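Local coordinates for DegV family protein (Eubacterium eligens, PDB 3FDJ) that is of unknown function but, as a member of the DegV family, probably binds a fatty acid or similar lipid, at residues Gly89-Asn92 and Ser93-Ala97; Asp147-Met150 and Gln151-Leu155. All blocks are in the same frame, centred on the assembly; numbering follows the deposited sequence.

Overall arrangement
Both contacts are local, each formed within one unbroken run of chain, and interaction 1 comes first along the sequence, some fifty residues ahead of interaction 2. Their centres lie about 22 Å apart and their nearest atoms about 9 Å, so they do not touch. Interaction 1 occupies the first turns of helix 90-102, the crossover helix between the parallel strands 77-82 and 109-114 of one mixed sheet. Interaction 2 is the turn from helix 139-150 into strand 153-159, which belongs to the second mixed sheet. Together they sample two steps of the chain path, the start of a helix beside the first sheet and the entry into the second, consistent with the two-part architecture of DegV proteins.

Interaction 1: residues Gly89-Asn92 and Ser93-Ala97; sequences GTYN and SAMAA
The carbonyl oxygen of Thr90 is gripped twice by the following turn: Ser93 OG donates to Thr90 O at 2.7 Å, and Ala94 N donates to the same Thr90 O at 2.9 Å. The amide comes nearly along the C=O axis, whereas the hydroxyl arrives from the flank, at a C=O...OG angle of 121°. Ser93 can reach back because its OG sits between its own backbone N and carbonyl carbon (chi1 69°). The hydroxyl is also bonded to Trp68 NE1 of helix 65-72. At the N-cap, Gly89 O accepts from Ser93 N at 3.0 Å. One residue beyond Thr90 and Ala94, the side chains of Tyr91 and Met95 run alongside each other in the same direction. CG of Met95, a selenomethionine, lies over one face of the Tyr91 ring, 3.9 Å from its centroid, in a CH-pi contact displaced toward CE2 and CZ. Its SE stands obliquely, 4.8 Å from that centroid, making a Met-aromatic contact near the phenol end. Both side chains also touch Val112 of strand 109-114. The chemistry is thus divided round the helix: a serine hydroxyl links its first turn to Trp68, while dispersion and selenium-aromatic contact join Tyr91 to Met95.

Interaction 2: residues Asp147-Met150 and Gln151-Leu155; sequences DAYM and QKTRL
Two first torsions aim the groups that meet where helix 139-150 gives way to the turn: Tyr149 has CG opposite its backbone N (chi1 175°), and Thr153 places OG1 between its N and carbonyl carbon (chi1 65°), with CG2 beside the N. The two side chains cross at about a right angle, and Thr153 CG2 meets the ring obliquely, 3.8 Å from Tyr149 CE2. On the other branch, Thr153 OG1 donates to Met150 O at 2.8 Å and also bonds Gln121 NE2; Thr153 N adds a weak bond to Met150 O, closing a type I beta turn from Met150 to Thr153. Lys152 N reaches Tyr149 O at 2.9 Å from above the carbonyl plane. Waters donate to the carbonyls of Ala148, Tyr149 and Met150, bridging them to Gln151 OE1, Lys152 O and Thr153 O respectively, and the second of them lies over a face of the tyrosine ring. Replacing Thr153 with an alanine would probably leave Met150 O with the weak turn bond and its water, deprive Gln121 of its hydroxyl mate, and open a gap beside Tyr149 CE2. Tyr149 packs on Ile124 and Gln128 of helix 120-134, and its OH bonds Glu276 of strand 271-276; the chain then joins that same strand through backbone pairing of Arg154 with Cys275.

Interaction 1: residues Gly89-Asn92 and Ser93-Ala97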
ATOM      1  N   GLY A  89      11.081   0.949   8.186  1.00 11.73           N
ATOM      2  CA  GLY A  89      11.052   1.535   9.528  1.00 11.57           C
ATOM      3  C   GLY A  89       9.825   2.383   9.871  1.00 10.27           C
ATOM      4  O   GLY A  89       9.747   2.977  10.953  1.00  9.27           O
ATOM      5  N   THR A  90       8.836   2.419   8.992  1.00 10.30           N
ATOM      6  CA  THR A  90       7.649   3.242   9.208  1.00  9.04           C
ATOM      7  C   THR A  90       6.861   2.878  10.451  1.00  8.71           C
ATOM      8  O   THR A  90       6.532   3.760  11.262  1.00  8.42           O
ATOM      9  CB  THR A  90       6.746   3.264   7.978  1.00  9.80           C
ATOM     10  OG1 THR A  90       7.482   3.795   6.871  1.00 11.34           O
ATOM     11  CG2 THR A  90       5.536   4.161   8.218  1.00  9.64           C
ATOM     12  N   TYR A  91       6.615   1.583  10.635  1.00  8.12           N
ATOM     13  CA  TYR A  91       5.933   1.096  11.842  1.00  7.24           C
ATOM     14  C   TYR A  91       6.650   1.563  13.123  1.00  6.73           C
ATOM     15  O   TYR A  91       6.026   2.081  14.048  1.00  6.71           O
ATOM     16  CB  TYR A  91       5.797  -0.425  11.792  1.00  7.06           C
ATOM     17  CG  TYR A  91       5.208  -1.023  13.063  1.00  6.80           C
ATOM     18  CD1 TYR A  91       3.833  -1.026  13.275  1.00  9.43           C
ATOM     19  CD2 TYR A  91       6.010  -1.557  14.044  1.00  7.64           C
ATOM     20  CE1 TYR A  91       3.288  -1.572  14.434  1.00  7.53           C
ATOM     21  CE2 TYR A  91       5.476  -2.104  15.197  1.00  8.64           C
ATOM     22  CZ  TYR A  91       4.114  -2.117  15.382  1.00  8.38           C
ATOM     23  OH  TYR A  91       3.584  -2.666  16.526  1.00 10.81           O
ATOM     24  N   ASN A  92       7.966   1.388  13.190  1.00  6.33           N
ATOM     25  CA  ASN A  92       8.713   1.837  14.345  1.00  6.42           C
ATOM     26  C   ASN A  92       8.574   3.350  14.573  1.00  6.08           C
ATOM     27  O   ASN A  92       8.466   3.788  15.734  1.00  5.36           O
ATOM     28  CB  ASN A  92      10.193   1.478  14.249  1.00  6.09           C
ATOM     29  CG  ASN A  92      10.465   0.010  14.399  1.00  8.42           C
ATOM     30  OD1 ASN A  92       9.595  -0.776  14.846  1.00  8.24           O
ATOM     31  ND2 ASN A  92      11.707  -0.392  14.050  1.00  7.37           N
ATOM     32  N   SER A  93       8.606   4.144  13.487  1.00  6.24           N
ATOM     33  CA  SER A  93       8.493   5.603  13.622  1.00  6.65           C
ATOM     34  C   SER A  93       7.119   5.968  14.198  1.00  6.40           C
ATOM     35  O   SER A  93       7.000   6.890  15.029  1.00  5.38           O
ATOM     36  CB  SER A  93       8.773   6.343  12.283  1.00  7.01           C
ATOM     37  OG  SER A  93       7.767   6.150  11.297  1.00  9.83           O
ATOM     38  N   ALA A  94       6.093   5.245  13.755  1.00  6.33           N
ATOM     39  CA  ALA A  94       4.728   5.472  14.248  1.00  6.82           C
ATOM     40  C   ALA A  94       4.601   5.070  15.734  1.00  7.22           C
ATOM     41  O   ALA A  94       3.928   5.747  16.511  1.00  7.30           O
ATOM     42  CB  ALA A  94       3.704   4.715  13.393  1.00  7.29           C
HETATM   43  N   MSE A  95       5.233   3.960  16.109  1.00  7.46           N
HETATM   44  CA  MSE A  95       5.258   3.543  17.528  1.00  7.57           C
HETATM   45  C   MSE A  95       6.006   4.552  18.393  1.00  7.01           C
HETATM   46  O   MSE A  95       5.587   4.836  19.523  1.00  6.89           O
HETATM   47  CB  MSE A  95       5.858   2.149  17.684  1.00  7.77           C
HETATM   48  CG  MSE A  95       5.025   1.041  17.110  1.00  9.94           C
HETATM   49 SE   MSE A  95       3.431   0.773  18.175  0.80 13.81          SE
HETATM   50  CE  MSE A  95       4.180   0.031  19.809  1.00 19.33           C
ATOM     51  N   ALA A  96       7.096   5.104  17.877  1.00  6.88           N
ATOM     52  CA  ALA A  96       7.835   6.128  18.597  1.00  7.66           C
ATOM     53  C   ALA A  96       6.985   7.392  18.801  1.00  7.65           C
ATOM     54  O   ALA A  96       6.966   7.996  19.888  1.00  7.70           O
ATOM     55  CB  ALA A  96       9.165   6.444  17.846  1.00  8.11           C
ATOM     56  N   ALA A  97       6.265   7.787  17.759  1.00  7.41           N
ATOM     57  CA  ALA A  97       5.376   8.942  17.848  1.00  7.59           C
ATOM     58  C   ALA A  97       4.202   8.677  18.811  1.00  6.97           C
ATOM     59  O   ALA A  97       3.811   9.567  19.567  1.00  7.20           O
ATOM     60  CB  ALA A  97       4.866   9.321  16.434  1.00  7.59           C
TER

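Interaction 2: residues Asp147-Met150 and Gln151-Leu155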
ATOM      1  N   ASP A 147      -7.669  -6.985  13.234  1.00  9.61           N
ATOM      2  CA  ASP A 147      -6.637  -8.020  12.992  1.00 10.85           C
ATOM      3  C   ASP A 147      -7.217  -9.331  12.465  1.00 10.09           C
ATOM      4  O   ASP A 147      -6.602  -9.996  11.628  1.00 10.32           O
ATOM      5  CB  ASP A 147      -5.805  -8.248  14.221  1.00 10.43           C
ATOM      6  CG  ASP A 147      -5.168  -6.978  14.700  1.00 14.90           C
ATOM      7  OD1 ASP A 147      -4.020  -6.694  14.275  1.00 18.30           O
ATOM      8  OD2 ASP A 147      -5.852  -6.219  15.419  1.00 16.22           O
ATOM      9  N   ALA A 148      -8.414  -9.682  12.910  1.00  9.73           N
ATOM     10  CA  ALA A 148      -9.094 -10.855  12.387  1.00 10.08           C
ATOM     11  C   ALA A 148      -9.492 -10.658  10.918  1.00  9.57           C
ATOM     12  O   ALA A 148      -9.328 -11.561  10.088  1.00  9.50           O
ATOM     13  CB  ALA A 148     -10.329 -11.158  13.242  1.00 10.23           C
ATOM     14  N   TYR A 149     -10.030  -9.476  10.621  1.00  9.14           N
ATOM     15  CA  TYR A 149     -10.426  -9.081   9.264  1.00  9.47           C
ATOM     16  C   TYR A 149      -9.240  -9.140   8.288  1.00  9.06           C
ATOM     17  O   TYR A 149      -9.369  -9.645   7.147  1.00  9.43           O
ATOM     18  CB  TYR A 149     -11.055  -7.681   9.296  1.00  8.94           C
ATOM     19  CG  TYR A 149     -11.383  -7.147   7.926  1.00  9.50           C
ATOM     20  CD1 TYR A 149     -12.591  -7.465   7.315  1.00  9.95           C
ATOM     21  CD2 TYR A 149     -10.470  -6.375   7.216  1.00  8.90           C
ATOM     22  CE1 TYR A 149     -12.887  -7.002   6.024  1.00 10.88           C
ATOM     23  CE2 TYR A 149     -10.755  -5.894   5.945  1.00 10.34           C
ATOM     24  CZ  TYR A 149     -11.966  -6.199   5.357  1.00 12.53           C
ATOM     25  OH  TYR A 149     -12.272  -5.744   4.090  1.00 15.02           O
HETATM   26  N   MSE A 150      -8.080  -8.676   8.750  1.00  8.62           N
HETATM   27  CA  MSE A 150      -6.863  -8.671   7.928  1.00  9.25           C
HETATM   28  C   MSE A 150      -6.400 -10.057   7.467  1.00  9.81           C
HETATM   29  O   MSE A 150      -5.791 -10.216   6.398  1.00  9.87           O
HETATM   30  CB  MSE A 150      -5.744  -7.965   8.700  1.00 10.05           C
HETATM   31  CG  MSE A 150      -5.900  -6.467   8.682  1.00 11.24           C
HETATM   32 SE   MSE A 150      -4.846  -5.648  10.114  0.80 13.19          SE
HETATM   33  CE  MSE A 150      -3.101  -6.249   9.602  1.00 14.40           C
ATOM     34  N   GLN A 151      -6.697 -11.064   8.265  1.00  9.55           N
ATOM     35  CA  GLN A 151      -6.357 -12.430   7.893  1.00 10.92           C
ATOM     36  C   GLN A 151      -7.081 -12.867   6.626  1.00 10.93           C
ATOM     37  O   GLN A 151      -6.605 -13.793   5.953  1.00 11.57           O
ATOM     38  CB  GLN A 151      -6.653 -13.381   9.064  1.00 10.95           C
ATOM     39  CG  GLN A 151      -5.728 -13.132  10.224  1.00 12.87           C
ATOM     40  CD  GLN A 151      -5.884 -14.127  11.361  1.00 16.68           C
ATOM     41  OE1 GLN A 151      -6.907 -14.802  11.509  1.00 19.29           O
ATOM     42  NE2 GLN A 151      -4.874 -14.187  12.198  1.00 15.55           N
ATOM     43  N   LYS A 152      -8.224 -12.235   6.328  1.00  9.94           N
ATOM     44  CA  LYS A 152      -9.042 -12.536   5.156  1.00 11.85           C
ATOM     45  C   LYS A 152      -8.837 -11.484   4.060  1.00 11.51           C
ATOM     46  O   LYS A 152      -9.799 -11.080   3.367  1.00 12.62           O
ATOM     47  CB  LYS A 152     -10.531 -12.616   5.533  1.00 12.21           C
ATOM     48  CG  LYS A 152     -10.836 -13.649   6.583  1.00 16.65           C
ATOM     49  CD  LYS A 152     -12.332 -13.697   6.910  1.00 21.56           C
ATOM     50  CE  LYS A 152     -12.668 -14.907   7.761  1.00 25.26           C
ATOM     51  NZ  LYS A 152     -12.337 -16.208   7.067  1.00 28.44           N
ATOM     52  N   THR A 153      -7.595 -11.022   3.918  1.00 10.97           N
ATOM     53  CA  THR A 153      -7.228 -10.101   2.838  1.00 11.19           C
ATOM     54  C   THR A 153      -5.888 -10.556   2.229  1.00 11.21           C
ATOM     55  O   THR A 153      -5.081 -11.171   2.920  1.00 12.66           O
ATOM     56  CB  THR A 153      -7.116  -8.609   3.297  1.00 11.72           C
ATOM     57  OG1 THR A 153      -6.036  -8.459   4.228  1.00 13.01           O
ATOM     58  CG2 THR A 153      -8.424  -8.112   3.942  1.00 11.58           C
ATOM     59  N   ARG A 154      -5.670 -10.258   0.944  1.00  9.42           N
ATOM     60  CA  ARG A 154      -4.461 -10.620   0.237  1.00 10.01           C
ATOM     61  C   ARG A 154      -4.035  -9.498  -0.679  1.00 10.41           C
ATOM     62  O   ARG A 154      -4.845  -8.639  -1.033  1.00 11.21           O
ATOM     63  CB  ARG A 154      -4.680 -11.856  -0.617  1.00  9.29           C
ATOM     64  CG  ARG A 154      -4.935 -13.139   0.179  1.00 10.67           C
ATOM     65  CD  ARG A 154      -3.720 -13.625   0.989  1.00 10.92           C
ATOM     66  NE  ARG A 154      -2.546 -13.851   0.149  1.00  9.82           N
ATOM     67  CZ  ARG A 154      -2.270 -14.945  -0.555  1.00 12.90           C
ATOM     68  NH1 ARG A 154      -3.071 -16.006  -0.526  1.00 13.33           N
ATOM     69  NH2 ARG A 154      -1.143 -14.990  -1.280  1.00 12.36           N
ATOM     70  N   LEU A 155      -2.770  -9.532  -1.075  1.00  9.78           N
ATOM     71  CA  LEU A 155      -2.235  -8.604  -2.043  1.00 10.12           C
ATOM     72  C   LEU A 155      -1.458  -9.343  -3.113  1.00 10.26           C
ATOM     73  O   LEU A 155      -0.667 -10.237  -2.807  1.00 10.51           O
ATOM     74  CB  LEU A 155      -1.317  -7.579  -1.367  1.00 10.90           C
ATOM     75  CG  LEU A 155      -0.645  -6.570  -2.309  1.00 11.75           C
ATOM     76  CD1 LEU A 155      -0.559  -5.196  -1.626  1.00 13.51           C
ATOM     77  CD2 LEU A 155       0.715  -7.035  -2.758  1.00 12.39           C
TER
HETATM   78  O   HOH W   1      -9.808 -14.252  10.304  1.00 23.01           O
HETATM   79  O   HOH W   2     -11.504  -9.472   4.941  1.00 23.75           O
HETATM   80  O   HOH W   3      -3.430 -11.589   4.948  1.00 28.39           O